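Local structure of beta-lactamase-like protein (Koribacter versatilis, 6B9V) at residues I74-G79 with L85-V90; K69-I74 with R91-P96; H34-R39 with A63-I68; K49-D54 with E147-K152; R114-V119 with V136-V141. The protein acts as a metal-dependent diphosphatase of the PhnP family, cleaving reactive FAD photoproducts. All blocks are in the same frame, centred on the assembly; numbering follows the deposited sequence.

Contact 1: residues I74-G79 with L85-V90; sequences IVYTHG and LGLDDV. With MN (manganese (II) ion), chain D.
The backbones of I74-G79 and L85-V90 stay well apart, the closest pair of CA atoms being those of I74 and L87 at 9.7 Å, and side chains bridge the distance. I74 and V75 form the end of strand 73-75, after which the chain passes into a loop; G86 O receives weak bonds from D89 N and V90 N as a short, weakly bonded helical turn begins at about L87. I74 and V90 meet tip to tip, I74 CD1 reaching V90 CG1 at 4.0 Å. Y76 and L87 cross at about a right angle: L87 CD1 lies 3.6 Å from Y76 OH, with L87 CB slightly farther off. The phenol therefore ends against aliphatic carbon, while its hydroxyl is satisfied by a hydrogen bond with T55 OG1. Farther along the loop, H78 ND1 donates to T77 OG1 over 2.9 Å, the acceptor lying in the imidazole plane. With CG set between the backbone N and the carbonyl carbon (chi1 66°), H78 presents NE2 to a manganese ion whose protein ligands also include H80, H160 and D178. T77 OG1 is hydrogen-bonded in turn to D54, so a second shell fixes the rotation of the metal-binding ring. The short helix packs back on the core strand, and the loop leaving that strand carries the HxHxDH metal-binding motif of the metallo-beta-lactamase fold.

Contact 2: residues K69-I74 with R91-P96; sequences KKIDAI and RPLSFP
The flat group that meets a partner here is the peptide formed by the K69 carbonyl and K70 N, and L93 CD2 lies over one of its faces, 3.5 Å from K69 O and 3.8 Å from K69 C. The other branch of the same leucine turns to aliphatic carbon: L93 CD1 touches I71 CD1 at 3.7 Å, with I71 CG1 just behind, and the two side chains cross at about a right angle. L93 CG, anti to the carbonyl carbon (chi1 -65°), branches so that one methyl meets the peptide and the other the isoleucine. One water joins the backbones, accepting from I71 N at 2.9 Å and donating to L93 O at the same distance. On the side of R91-P96, R91 O takes two bonds, from S94 N and from S94 OG (2.7 Å), which tighten the turn that presents L93. The ammonium of K69 is engaged outside the contact, in a salt bridge to D24 of the second subunit, and I21 of that subunit packs on L93. The chemistry is therefore mainly apolar, and implies that the strand approach and the loop are joined by the packing of L93 and a water between the backbones, close to the subunit interface.

Contact 3: residues H34-R39 with A63-I68; sequences HDRRLR and ALREGI
Two arginines, R36 and R65, bring like charges close together, with R36 NH1 3.6 Å from R65 NH1. Their side chains slide past each other in opposite directions, and the guanidinium planes are turned 55° apart. A water softens the encounter: it accepts from R36 NH1 at 2.6 Å and from R65 NH1 at 2.8 Å, lying at the edge and in the plane of both groups. Carboxylates probably offset the charge further, since R36 NH2 forms a salt bridge with E61 and R65 NH2 one with D254. D254 OD2 also accepts from L38 N, which ties the loop backbone to the same anion.

R65 belongs to helix 59-66, which packs on the sheet where E66, and I68 just after the helix, touch M43 of strand 41-46. The helix ends in a Schellman motif: I68 N bonds to A63 O over 3.0 Å and G67 N to L64 O, while G67 adopts the positive phi of 65° that the turn requires.

A methyl of L38 packs over the face of the R65 guanidinium, the two side chains coming from opposite directions. L38 CD1 sits 3.3 Å above the plane, offset toward the rim and nearest R65 NH2 (3.4 Å). The arginine reaches this position through a chain bent at chi2 and chi3, leaving one face against the methyl while the edge holds the water. L38 also packs on E61 and Q62 of the helix, and R60 of the second subunit packs on it as well.

Contact 4: residues K49-D54 with E147-K152; sequences KLVLID and ELFGAK
L148 O, on the residue that packs against V51, is gripped by two donors: A151 N at 2.9 Å and the hydroxyl of Y46. The return bond from L148 N to A151 O, also 2.9 Å, completes the paired closure of a tight hairpin whose corner is a type I' turn at F149 and G150. G150, at a positive phi of 97°, sits where only the lack of a side chain avoids the carbonyl of F149. This hairpin links strands 146-148 and 151-160 at the margin of one sheet, and it lays two side chains on strand 49-53 of the other, so the contact is part of the packing between the two sheets of the alpha-beta/beta-alpha sandwich of metallo-beta-lactamases. L148 contributes one methyl, its CD1 meeting V51 CG1 at 3.9 Å and V51 CG2 slightly farther off, while A73, V75 and F153 also pack on L148. F149 is met over one face and at its edge. Over the face runs the aliphatic part of K49, whose CD lies 4.2 Å from the ring centroid and 19° off the normal, a CH-pi contact; K49 CE comes to 3.8 Å from F149 CD1. The lysine is bent at chi2 (-65°), which lays its methylenes across the ring instead of pointing them straight out from the strand. At the ring's edge, near its plane, V51 CG2 stands 4.5 Å from F149 CE2.

Contact 5: residues R114-V119 with V136-V141; sequences RVLKHV and VEMHRV
M138 makes both touches between helix 110-119 and strand 136-140, one inward and one toward solvent. On the buried side its sulfur faces a leucine, M138 SD standing 4.2 Å from L116 CD1. The methionine is bent at chi2 (-76°) and again at chi3, so that the thioether turns toward L116, and the side chain also packs on A108 and F124. L116 is the buried partner and continues inward to pack on Y76 and I84.

The outer touch is slightly closer, but it is made by a single lysine methylene on the exposed rim. There K117 crosses M138 at a slant, K117 CE coming to 4.0 Å from M138 CG, and the lysine chain is extended beyond CG. Its ammonium passes the methionine and forms a salt bridge with E113, whose carboxylate also pairs with R140 of the strand; the shared glutamate probably offsets the two cationic ends.

Strand 136-140 is outermost in its sheet and runs parallel to strand 104-108, so the helix that joins them and packs over M138 forms a beta-alpha-beta crossover, a unit of the metallo-beta-lactamase sandwich.

In the fold
Contacts 1 and 2 share I74, contact 1 being nested inside the loop closed by contact 2, with centres 12 Å apart. Contact 4 joins both from the neighbouring strand by probable hydrogen bonds, between V75 N and L52 O (2.7 Å) and between A73 O and L52 N (2.9 Å). Contact 5 lies next to contact 1, centres 9 Å apart, and L116 CD1 touches Y76 CE1 at 3.8 Å. Contact 3 is farther off but meets contact 2, I68 CG2 lying 3.9 Å from L93 CD1. Only contact 1 supplies a manganese ligand; the side chains of L38 (contact 3) and L116 (contact 5) are about 12 and 13 Å from a manganese ion. All but contact 4 touch the second subunit.

Contact 1: residues I74-G79 with L85-V90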
# COMPACT_ATOMS: atom_id res chain seq x y z
N ILE A 74 10.41 14.61 -3.73
CA ILE A 74 10.39 13.18 -4.02
C ILE A 74 11.13 12.93 -5.32
O ILE A 74 10.92 13.61 -6.33
CB ILE A 74 8.94 12.65 -4.13
CG1 ILE A 74 8.19 12.92 -2.82
CG2 ILE A 74 8.94 11.15 -4.52
CD1 ILE A 74 6.72 12.59 -2.84
N VAL A 75 12.02 11.94 -5.30
CA VAL A 75 12.83 11.60 -6.46
C VAL A 75 12.56 10.14 -6.86
O VAL A 75 12.58 9.27 -5.99
CB VAL A 75 14.33 11.79 -6.17
CG1 VAL A 75 15.17 11.41 -7.39
CG2 VAL A 75 14.61 13.24 -5.79
N TYR A 76 12.30 9.88 -8.14
CA TYR A 76 12.01 8.52 -8.59
C TYR A 76 13.16 7.83 -9.33
O TYR A 76 13.80 8.44 -10.20
CB TYR A 76 10.77 8.52 -9.50
CG TYR A 76 9.49 8.71 -8.71
CD1 TYR A 76 8.96 9.98 -8.52
CD2 TYR A 76 8.85 7.63 -8.13
CE1 TYR A 76 7.79 10.17 -7.78
CE2 TYR A 76 7.69 7.80 -7.39
CZ TYR A 76 7.15 9.08 -7.23
OH TYR A 76 6.00 9.26 -6.49
N THR A 77 13.39 6.56 -9.01
CA THR A 77 14.32 5.74 -9.80
C THR A 77 13.69 5.26 -11.12
O THR A 77 14.33 5.31 -12.18
CB THR A 77 14.80 4.50 -9.00
OG1 THR A 77 13.67 3.70 -8.63
CG2 THR A 77 15.57 4.92 -7.74
N HIS A 78 12.43 4.81 -11.06
CA HIS A 78 11.71 4.32 -12.23
C HIS A 78 10.24 4.08 -11.88
O HIS A 78 9.83 4.32 -10.74
CB HIS A 78 12.33 3.03 -12.82
CG HIS A 78 12.25 1.83 -11.92
ND1 HIS A 78 12.69 1.83 -10.61
CD2 HIS A 78 11.84 0.55 -12.16
CE1 HIS A 78 12.54 0.63 -10.08
NE2 HIS A 78 12.02 -0.16 -11.00
N GLY A 79 9.48 3.59 -12.85
CA GLY A 79 8.02 3.59 -12.75
C GLY A 79 7.31 2.29 -12.41
O GLY A 79 6.07 2.23 -12.50
N LEU A 85 3.34 3.05 -6.33
CA LEU A 85 1.92 2.99 -5.92
C LEU A 85 1.57 3.78 -4.64
O LEU A 85 0.39 4.10 -4.41
CB LEU A 85 1.47 1.53 -5.74
CG LEU A 85 1.14 0.83 -7.06
CD1 LEU A 85 0.67 -0.60 -6.85
CD2 LEU A 85 0.12 1.62 -7.91
N GLY A 86 2.57 4.13 -3.83
CA GLY A 86 2.32 4.89 -2.60
C GLY A 86 2.07 6.39 -2.75
O GLY A 86 1.83 7.14 -1.76
N LEU A 87 2.13 6.85 -4.00
CA LEU A 87 1.97 8.29 -4.24
C LEU A 87 0.58 8.73 -3.76
O LEU A 87 0.42 9.84 -3.25
CB LEU A 87 2.18 8.64 -5.72
CG LEU A 87 2.01 10.13 -6.05
CD1 LEU A 87 3.05 10.95 -5.29
CD2 LEU A 87 2.13 10.38 -7.56
N ASP A 88 -0.40 7.85 -3.90
CA ASP A 88 -1.74 8.13 -3.39
C ASP A 88 -1.68 8.53 -1.91
O ASP A 88 -2.35 9.47 -1.46
CB ASP A 88 -2.65 6.89 -3.58
CG ASP A 88 -3.98 7.03 -2.87
OD1 ASP A 88 -4.78 7.89 -3.30
OD2 ASP A 88 -4.22 6.28 -1.90
N ASP A 89 -0.82 7.84 -1.16
CA ASP A 89 -0.74 8.05 0.28
C ASP A 89 0.14 9.23 0.63
O ASP A 89 0.20 9.62 1.80
CB ASP A 89 -0.25 6.78 0.97
CG ASP A 89 -1.40 5.83 1.27
OD1 ASP A 89 -2.48 6.33 1.65
OD2 ASP A 89 -1.24 4.61 1.11
N VAL A 90 0.81 9.82 -0.36
CA VAL A 90 1.46 11.12 -0.12
C VAL A 90 0.46 12.32 0.06
O VAL A 90 0.78 13.34 0.67
CB VAL A 90 2.47 11.44 -1.27
CG1 VAL A 90 3.06 12.84 -1.14
CG2 VAL A 90 3.58 10.40 -1.28
MN MN D . 11.78 -2.39 -11.22

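Contact 2: residues K69-I74 with R91-P96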
# COMPACT_ATOMS: atom_id res chain seq x y z
N LYS A 69 6.53 14.18 8.84
CA LYS A 69 5.50 15.20 8.95
C LYS A 69 5.50 16.12 7.73
O LYS A 69 4.58 16.91 7.54
CB LYS A 69 5.71 16.04 10.22
CG LYS A 69 5.67 15.25 11.53
CD LYS A 69 4.25 14.91 11.94
CE LYS A 69 4.21 14.13 13.25
NZ LYS A 69 2.82 13.74 13.63
N LYS A 70 6.55 16.03 6.92
CA LYS A 70 6.71 16.89 5.76
C LYS A 70 7.72 16.27 4.79
O LYS A 70 8.75 15.74 5.20
CB LYS A 70 7.18 18.29 6.19
CG LYS A 70 7.39 19.26 5.04
CD LYS A 70 7.64 20.68 5.54
CE LYS A 70 7.87 21.64 4.38
NZ LYS A 70 8.00 23.04 4.87
N ILE A 71 7.41 16.35 3.50
CA ILE A 71 8.33 15.90 2.46
C ILE A 71 8.73 17.09 1.59
O ILE A 71 7.86 17.76 1.04
CB ILE A 71 7.71 14.82 1.57
CG1 ILE A 71 7.31 13.59 2.39
CG2 ILE A 71 8.70 14.44 0.45
CD1 ILE A 71 6.38 12.64 1.63
N ASP A 72 10.02 17.35 1.47
CA ASP A 72 10.44 18.51 0.69
C ASP A 72 10.61 18.23 -0.79
O ASP A 72 10.44 19.13 -1.62
CB ASP A 72 11.72 19.09 1.29
CG ASP A 72 11.50 19.60 2.71
OD1 ASP A 72 10.96 20.72 2.86
OD2 ASP A 72 11.81 18.85 3.67
N ALA A 73 10.94 17.00 -1.13
CA ALA A 73 11.05 16.61 -2.52
C ALA A 73 10.96 15.09 -2.61
O ALA A 73 11.34 14.38 -1.68
CB ALA A 73 12.36 17.13 -3.14
N ILE A 74 10.41 14.61 -3.73
CA ILE A 74 10.39 13.18 -4.02
C ILE A 74 11.13 12.93 -5.32
O ILE A 74 10.92 13.61 -6.33
CB ILE A 74 8.94 12.65 -4.13
CG1 ILE A 74 8.19 12.92 -2.82
CG2 ILE A 74 8.94 11.15 -4.52
CD1 ILE A 74 6.72 12.59 -2.84
N ARG A 91 -0.77 12.18 -0.44
CA ARG A 91 -1.72 13.30 -0.47
C ARG A 91 -1.94 14.12 0.84
O ARG A 91 -1.98 15.35 0.78
CB ARG A 91 -3.08 12.78 -0.98
CG ARG A 91 -3.16 12.77 -2.51
CD ARG A 91 -3.99 11.61 -3.07
NE ARG A 91 -5.25 11.43 -2.36
CZ ARG A 91 -6.16 10.51 -2.69
NH1 ARG A 91 -5.95 9.71 -3.71
NH2 ARG A 91 -7.28 10.41 -1.98
N PRO A 92 -2.03 13.47 2.02
CA PRO A 92 -2.25 14.32 3.20
C PRO A 92 -1.04 15.19 3.60
O PRO A 92 -1.19 16.10 4.42
CB PRO A 92 -2.56 13.32 4.32
CG PRO A 92 -2.86 12.02 3.62
CD PRO A 92 -2.03 12.04 2.38
N LEU A 93 0.14 14.91 3.05
CA LEU A 93 1.29 15.77 3.32
C LEU A 93 1.42 16.89 2.29
O LEU A 93 2.30 17.75 2.41
CB LEU A 93 2.59 14.94 3.33
CG LEU A 93 2.70 13.92 4.46
CD1 LEU A 93 4.01 13.14 4.37
CD2 LEU A 93 2.54 14.59 5.84
N SER A 94 0.55 16.89 1.29
CA SER A 94 0.69 17.83 0.17
C SER A 94 -0.20 19.07 0.28
O SER A 94 -0.18 19.94 -0.60
CB SER A 94 0.39 17.14 -1.15
OG SER A 94 -0.98 16.78 -1.23
N PHE A 95 -0.97 19.16 1.35
CA PHE A 95 -1.87 20.31 1.49
C PHE A 95 -1.13 21.50 2.09
O PHE A 95 -0.24 21.32 2.92
CB PHE A 95 -3.09 19.93 2.33
CG PHE A 95 -4.10 19.14 1.56
CD1 PHE A 95 -4.84 19.74 0.55
CD2 PHE A 95 -4.29 17.79 1.81
CE1 PHE A 95 -5.76 19.02 -0.18
CE2 PHE A 95 -5.21 17.06 1.09
CZ PHE A 95 -5.95 17.67 0.09
N PRO A 96 -1.50 22.72 1.66
CA PRO A 96 -0.84 23.98 2.03
C PRO A 96 -0.54 24.10 3.52
O PRO A 96 0.54 24.59 3.88
CB PRO A 96 -1.86 25.04 1.60
CG PRO A 96 -2.51 24.43 0.42
CD PRO A 96 -2.62 22.96 0.73
O HOH W 1 5.15 17.94 2.80

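Contact 3: residues H34-R39 with A63-I68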
# COMPACT_ATOMS: atom_id res chain seq x y z
N HIS A 34 14.61 -8.44 11.07
CA HIS A 34 15.24 -7.94 9.85
C HIS A 34 14.85 -8.78 8.63
O HIS A 34 15.12 -8.40 7.50
CB HIS A 34 16.77 -7.90 9.99
CG HIS A 34 17.26 -6.82 10.92
ND1 HIS A 34 16.43 -5.86 11.45
CD2 HIS A 34 18.50 -6.56 11.41
CE1 HIS A 34 17.14 -5.05 12.22
NE2 HIS A 34 18.39 -5.45 12.22
N ASP A 35 14.20 -9.92 8.85
CA ASP A 35 13.66 -10.70 7.74
C ASP A 35 12.28 -10.19 7.32
O ASP A 35 11.69 -10.72 6.38
CB ASP A 35 13.59 -12.19 8.09
CG ASP A 35 14.93 -12.91 7.91
OD1 ASP A 35 15.67 -12.57 6.96
OD2 ASP A 35 15.24 -13.82 8.70
N ARG A 36 11.75 -9.19 8.03
CA ARG A 36 10.54 -8.51 7.61
C ARG A 36 10.95 -7.29 6.81
O ARG A 36 11.64 -6.41 7.33
CB ARG A 36 9.67 -8.09 8.80
CG ARG A 36 8.39 -7.35 8.42
CD ARG A 36 7.65 -6.83 9.69
NE ARG A 36 6.29 -6.33 9.44
CZ ARG A 36 6.02 -5.13 8.95
NH1 ARG A 36 7.00 -4.30 8.62
NH2 ARG A 36 4.76 -4.74 8.76
N ARG A 37 10.52 -7.24 5.55
CA ARG A 37 10.99 -6.21 4.64
C ARG A 37 9.86 -5.58 3.83
O ARG A 37 9.20 -6.27 3.06
CB ARG A 37 12.04 -6.79 3.69
CG ARG A 37 13.18 -7.58 4.36
CD ARG A 37 14.25 -7.92 3.28
NE ARG A 37 15.32 -8.75 3.80
CZ ARG A 37 16.41 -8.30 4.42
NH1 ARG A 37 16.59 -7.00 4.63
NH2 ARG A 37 17.33 -9.16 4.84
N LEU A 38 9.63 -4.28 4.00
CA LEU A 38 8.68 -3.56 3.15
C LEU A 38 9.31 -3.22 1.79
O LEU A 38 10.50 -3.46 1.57
CB LEU A 38 8.19 -2.28 3.83
CG LEU A 38 7.59 -2.51 5.22
CD1 LEU A 38 7.11 -1.19 5.84
CD2 LEU A 38 6.44 -3.52 5.14
N ARG A 39 8.52 -2.70 0.86
CA ARG A 39 9.00 -2.42 -0.46
C ARG A 39 10.10 -1.33 -0.49
O ARG A 39 10.19 -0.57 0.43
CB ARG A 39 7.84 -2.12 -1.44
CG ARG A 39 7.23 -3.35 -2.11
CD ARG A 39 6.74 -4.40 -1.16
NE ARG A 39 5.46 -4.08 -0.56
CZ ARG A 39 4.29 -4.35 -1.07
NH1 ARG A 39 4.16 -4.99 -2.22
NH2 ARG A 39 3.22 -3.97 -0.46
N ALA A 63 6.09 6.05 6.46
CA ALA A 63 6.02 7.40 6.97
C ALA A 63 5.60 7.43 8.44
O ALA A 63 6.17 8.15 9.25
CB ALA A 63 5.05 8.25 6.12
N LEU A 64 4.59 6.65 8.79
CA LEU A 64 4.11 6.62 10.18
C LEU A 64 5.20 6.09 11.09
O LEU A 64 5.44 6.65 12.16
CB LEU A 64 2.85 5.75 10.30
CG LEU A 64 1.59 6.33 9.66
CD1 LEU A 64 0.48 5.28 9.69
CD2 LEU A 64 1.17 7.62 10.41
N ARG A 65 5.85 5.02 10.64
CA ARG A 65 6.98 4.39 11.32
C ARG A 65 8.08 5.39 11.67
O ARG A 65 8.68 5.32 12.75
CB ARG A 65 7.56 3.33 10.38
CG ARG A 65 8.12 2.13 11.00
CD ARG A 65 7.82 0.97 10.08
NE ARG A 65 8.66 0.93 8.89
CZ ARG A 65 9.20 -0.21 8.47
NH1 ARG A 65 8.96 -1.31 9.17
NH2 ARG A 65 9.97 -0.26 7.39
N GLU A 66 8.37 6.27 10.73
CA GLU A 66 9.47 7.20 10.94
C GLU A 66 9.05 8.61 11.37
O GLU A 66 9.90 9.51 11.48
CB GLU A 66 10.31 7.28 9.68
CG GLU A 66 11.04 5.99 9.37
CD GLU A 66 12.22 5.76 10.29
OE1 GLU A 66 12.75 4.62 10.33
OE2 GLU A 66 12.63 6.72 10.97
N GLY A 67 7.76 8.80 11.60
CA GLY A 67 7.24 10.09 12.05
C GLY A 67 7.40 11.21 11.04
O GLY A 67 7.59 12.37 11.43
N ILE A 68 7.32 10.89 9.75
CA ILE A 68 7.41 11.92 8.71
C ILE A 68 6.23 12.88 8.76
O ILE A 68 5.07 12.46 8.72
CB ILE A 68 7.49 11.29 7.30
CG1 ILE A 68 8.78 10.46 7.16
CG2 ILE A 68 7.41 12.38 6.22
CD1 ILE A 68 8.85 9.69 5.85
O HOH W 2 9.56 -3.87 8.35

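Contact 4: residues K49-D54 with E147-K152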
# COMPACT_ATOMS: atom_id res chain seq x y z
N LYS A 49 15.67 19.45 5.91
CA LYS A 49 14.95 19.00 4.72
C LYS A 49 14.87 17.47 4.69
O LYS A 49 15.72 16.78 5.27
CB LYS A 49 15.63 19.51 3.43
CG LYS A 49 15.81 21.01 3.34
CD LYS A 49 14.48 21.74 3.26
CE LYS A 49 14.69 23.24 3.09
NZ LYS A 49 15.55 23.78 4.17
N LEU A 50 13.86 16.96 3.98
CA LEU A 50 13.67 15.53 3.79
C LEU A 50 13.41 15.22 2.32
O LEU A 50 12.45 15.73 1.73
CB LEU A 50 12.51 15.03 4.67
CG LEU A 50 12.25 13.52 4.85
CD1 LEU A 50 11.31 13.31 6.05
CD2 LEU A 50 11.64 12.88 3.61
N VAL A 51 14.26 14.38 1.73
CA VAL A 51 14.13 13.99 0.34
C VAL A 51 13.84 12.50 0.27
O VAL A 51 14.55 11.70 0.84
CB VAL A 51 15.40 14.34 -0.47
CG1 VAL A 51 15.30 13.80 -1.89
CG2 VAL A 51 15.61 15.87 -0.47
N LEU A 52 12.75 12.15 -0.41
CA LEU A 52 12.29 10.77 -0.47
C LEU A 52 12.65 10.17 -1.82
O LEU A 52 12.44 10.79 -2.85
CB LEU A 52 10.78 10.70 -0.25
CG LEU A 52 10.10 9.35 -0.40
CD1 LEU A 52 10.58 8.39 0.67
CD2 LEU A 52 8.58 9.53 -0.33
N ILE A 53 13.19 8.95 -1.81
CA ILE A 53 13.47 8.27 -3.06
C ILE A 53 12.48 7.14 -3.19
O ILE A 53 12.55 6.15 -2.43
CB ILE A 53 14.93 7.73 -3.15
CG1 ILE A 53 15.93 8.88 -3.02
CG2 ILE A 53 15.15 7.01 -4.48
CD1 ILE A 53 17.39 8.45 -3.15
N ASP A 54 11.54 7.33 -4.12
CA ASP A 54 10.45 6.39 -4.49
C ASP A 54 9.31 6.38 -3.47
O ASP A 54 9.50 6.61 -2.28
CB ASP A 54 11.00 4.97 -4.70
CG ASP A 54 11.81 4.83 -5.99
OD1 ASP A 54 11.68 5.71 -6.87
OD2 ASP A 54 12.58 3.86 -6.14
N GLU A 147 19.27 19.89 -8.40
CA GLU A 147 19.58 20.81 -7.32
C GLU A 147 18.47 20.84 -6.28
O GLU A 147 17.39 21.36 -6.53
CB GLU A 147 19.81 22.22 -7.89
CG GLU A 147 20.81 22.26 -9.04
CD GLU A 147 22.25 22.20 -8.57
OE1 GLU A 147 22.48 22.29 -7.34
OE2 GLU A 147 23.16 22.07 -9.42
N LEU A 148 18.72 20.23 -5.12
CA LEU A 148 17.73 20.16 -4.07
C LEU A 148 18.21 20.81 -2.78
O LEU A 148 19.03 20.24 -2.05
CB LEU A 148 17.35 18.70 -3.80
CG LEU A 148 16.64 17.96 -4.93
CD1 LEU A 148 16.29 16.51 -4.52
CD2 LEU A 148 15.40 18.71 -5.37
N PHE A 149 17.71 22.01 -2.53
CA PHE A 149 17.98 22.73 -1.29
C PHE A 149 19.47 22.83 -0.97
O PHE A 149 19.88 22.64 0.17
CB PHE A 149 17.22 22.06 -0.15
CG PHE A 149 15.82 21.69 -0.52
CD1 PHE A 149 14.84 22.66 -0.62
CD2 PHE A 149 15.49 20.38 -0.80
CE1 PHE A 149 13.55 22.33 -0.99
CE2 PHE A 149 14.21 20.04 -1.16
CZ PHE A 149 13.24 21.02 -1.26
N GLY A 150 20.28 23.11 -1.98
CA GLY A 150 21.71 23.27 -1.79
C GLY A 150 22.52 22.02 -2.13
O GLY A 150 23.72 22.10 -2.34
N ALA A 151 21.87 20.87 -2.18
CA ALA A 151 22.60 19.63 -2.44
C ALA A 151 22.43 19.20 -3.89
O ALA A 151 21.44 19.54 -4.53
CB ALA A 151 22.14 18.53 -1.51
N LYS A 152 23.40 18.47 -4.43
CA LYS A 152 23.25 17.95 -5.78
C LYS A 152 22.99 16.44 -5.76
O LYS A 152 23.75 15.68 -5.17
CB LYS A 152 24.48 18.26 -6.63
CG LYS A 152 24.64 19.75 -6.91
CD LYS A 152 25.49 20.02 -8.15
CE LYS A 152 26.89 19.45 -7.99
NZ LYS A 152 27.64 20.13 -6.90

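Contact 5: residues R114-V119 with V136-V141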
# COMPACT_ATOMS: atom_id res chain seq x y z
N ARG A 114 5.71 9.56 -17.50
CA ARG A 114 4.63 9.02 -18.34
C ARG A 114 3.75 8.03 -17.56
O ARG A 114 2.49 8.10 -17.59
CB ARG A 114 5.23 8.34 -19.59
CG ARG A 114 4.31 8.23 -20.80
CD ARG A 114 4.86 7.23 -21.83
NE ARG A 114 6.29 7.39 -22.08
CZ ARG A 114 7.05 6.52 -22.75
NH1 ARG A 114 6.52 5.41 -23.25
NH2 ARG A 114 8.35 6.76 -22.92
N VAL A 115 4.42 7.11 -16.86
CA VAL A 115 3.68 6.13 -16.06
C VAL A 115 2.92 6.79 -14.90
O VAL A 115 1.74 6.47 -14.65
CB VAL A 115 4.62 5.03 -15.51
CG1 VAL A 115 3.86 4.09 -14.58
CG2 VAL A 115 5.28 4.26 -16.66
N LEU A 116 3.57 7.69 -14.17
CA LEU A 116 2.91 8.39 -13.06
C LEU A 116 1.67 9.17 -13.49
O LEU A 116 0.61 9.10 -12.83
CB LEU A 116 3.88 9.35 -12.36
CG LEU A 116 4.99 8.74 -11.49
CD1 LEU A 116 5.96 9.82 -11.05
CD2 LEU A 116 4.41 8.02 -10.27
N LYS A 117 1.78 9.94 -14.57
CA LYS A 117 0.65 10.74 -15.03
C LYS A 117 -0.48 9.84 -15.52
O LYS A 117 -1.66 10.19 -15.39
CB LYS A 117 1.07 11.71 -16.13
CG LYS A 117 1.97 12.82 -15.61
CD LYS A 117 2.26 13.84 -16.70
CE LYS A 117 2.90 15.09 -16.12
NZ LYS A 117 3.23 16.08 -17.18
N HIS A 118 -0.12 8.69 -16.09
CA HIS A 118 -1.16 7.77 -16.56
C HIS A 118 -1.89 7.11 -15.38
O HIS A 118 -3.12 7.19 -15.27
CB HIS A 118 -0.55 6.72 -17.48
CG HIS A 118 -1.50 5.65 -17.89
ND1 HIS A 118 -2.39 5.80 -18.94
CD2 HIS A 118 -1.73 4.41 -17.39
CE1 HIS A 118 -3.10 4.70 -19.07
NE2 HIS A 118 -2.72 3.84 -18.14
N VAL A 119 -1.12 6.46 -14.51
CA VAL A 119 -1.67 5.73 -13.38
C VAL A 119 -2.40 6.66 -12.41
O VAL A 119 -3.47 6.32 -11.91
CB VAL A 119 -0.57 4.97 -12.60
CG1 VAL A 119 -1.12 4.40 -11.30
CG2 VAL A 119 0.02 3.86 -13.46
N VAL A 136 0.87 18.44 -5.87
CA VAL A 136 2.17 17.98 -6.35
C VAL A 136 2.48 18.53 -7.74
O VAL A 136 1.57 18.80 -8.52
CB VAL A 136 2.25 16.44 -6.37
CG1 VAL A 136 1.90 15.87 -5.01
CG2 VAL A 136 1.34 15.87 -7.44
N GLU A 137 3.77 18.70 -8.05
CA GLU A 137 4.17 19.20 -9.36
C GLU A 137 5.32 18.38 -9.93
O GLU A 137 6.25 18.05 -9.20
CB GLU A 137 4.57 20.68 -9.28
CG GLU A 137 5.69 20.95 -8.29
CD GLU A 137 6.10 22.41 -8.26
OE1 GLU A 137 5.38 23.25 -8.84
OE2 GLU A 137 7.16 22.71 -7.66
N MET A 138 5.26 18.06 -11.22
CA MET A 138 6.29 17.25 -11.87
C MET A 138 7.47 18.05 -12.42
O MET A 138 7.31 19.08 -13.07
CB MET A 138 5.68 16.45 -13.03
CG MET A 138 4.90 15.21 -12.63
SD MET A 138 5.96 13.83 -12.15
CE MET A 138 7.40 14.10 -13.18
N HIS A 139 8.67 17.53 -12.18
CA HIS A 139 9.91 18.08 -12.71
C HIS A 139 10.69 16.97 -13.44
O HIS A 139 10.87 15.85 -12.92
CB HIS A 139 10.78 18.67 -11.59
CG HIS A 139 10.13 19.79 -10.84
ND1 HIS A 139 10.41 21.12 -11.08
CD2 HIS A 139 9.21 19.78 -9.84
CE1 HIS A 139 9.70 21.88 -10.27
NE2 HIS A 139 8.96 21.10 -9.50
N ARG A 140 11.16 17.29 -14.65
CA ARG A 140 11.84 16.31 -15.49
C ARG A 140 13.31 16.12 -15.12
O ARG A 140 14.07 17.08 -15.01
CB ARG A 140 11.73 16.71 -16.96
CG ARG A 140 12.51 15.81 -17.92
CD ARG A 140 11.81 14.48 -18.14
NE ARG A 140 10.43 14.65 -18.56
CZ ARG A 140 10.03 14.76 -19.82
NH1 ARG A 140 10.92 14.71 -20.81
NH2 ARG A 140 8.75 14.92 -20.11
N VAL A 141 13.71 14.86 -14.94
CA VAL A 141 15.10 14.51 -14.70
C VAL A 141 15.76 13.98 -15.97
O VAL A 141 15.27 13.03 -16.58
CB VAL A 141 15.24 13.43 -13.60
CG1 VAL A 141 16.71 13.12 -13.34
CG2 VAL A 141 14.54 13.86 -12.31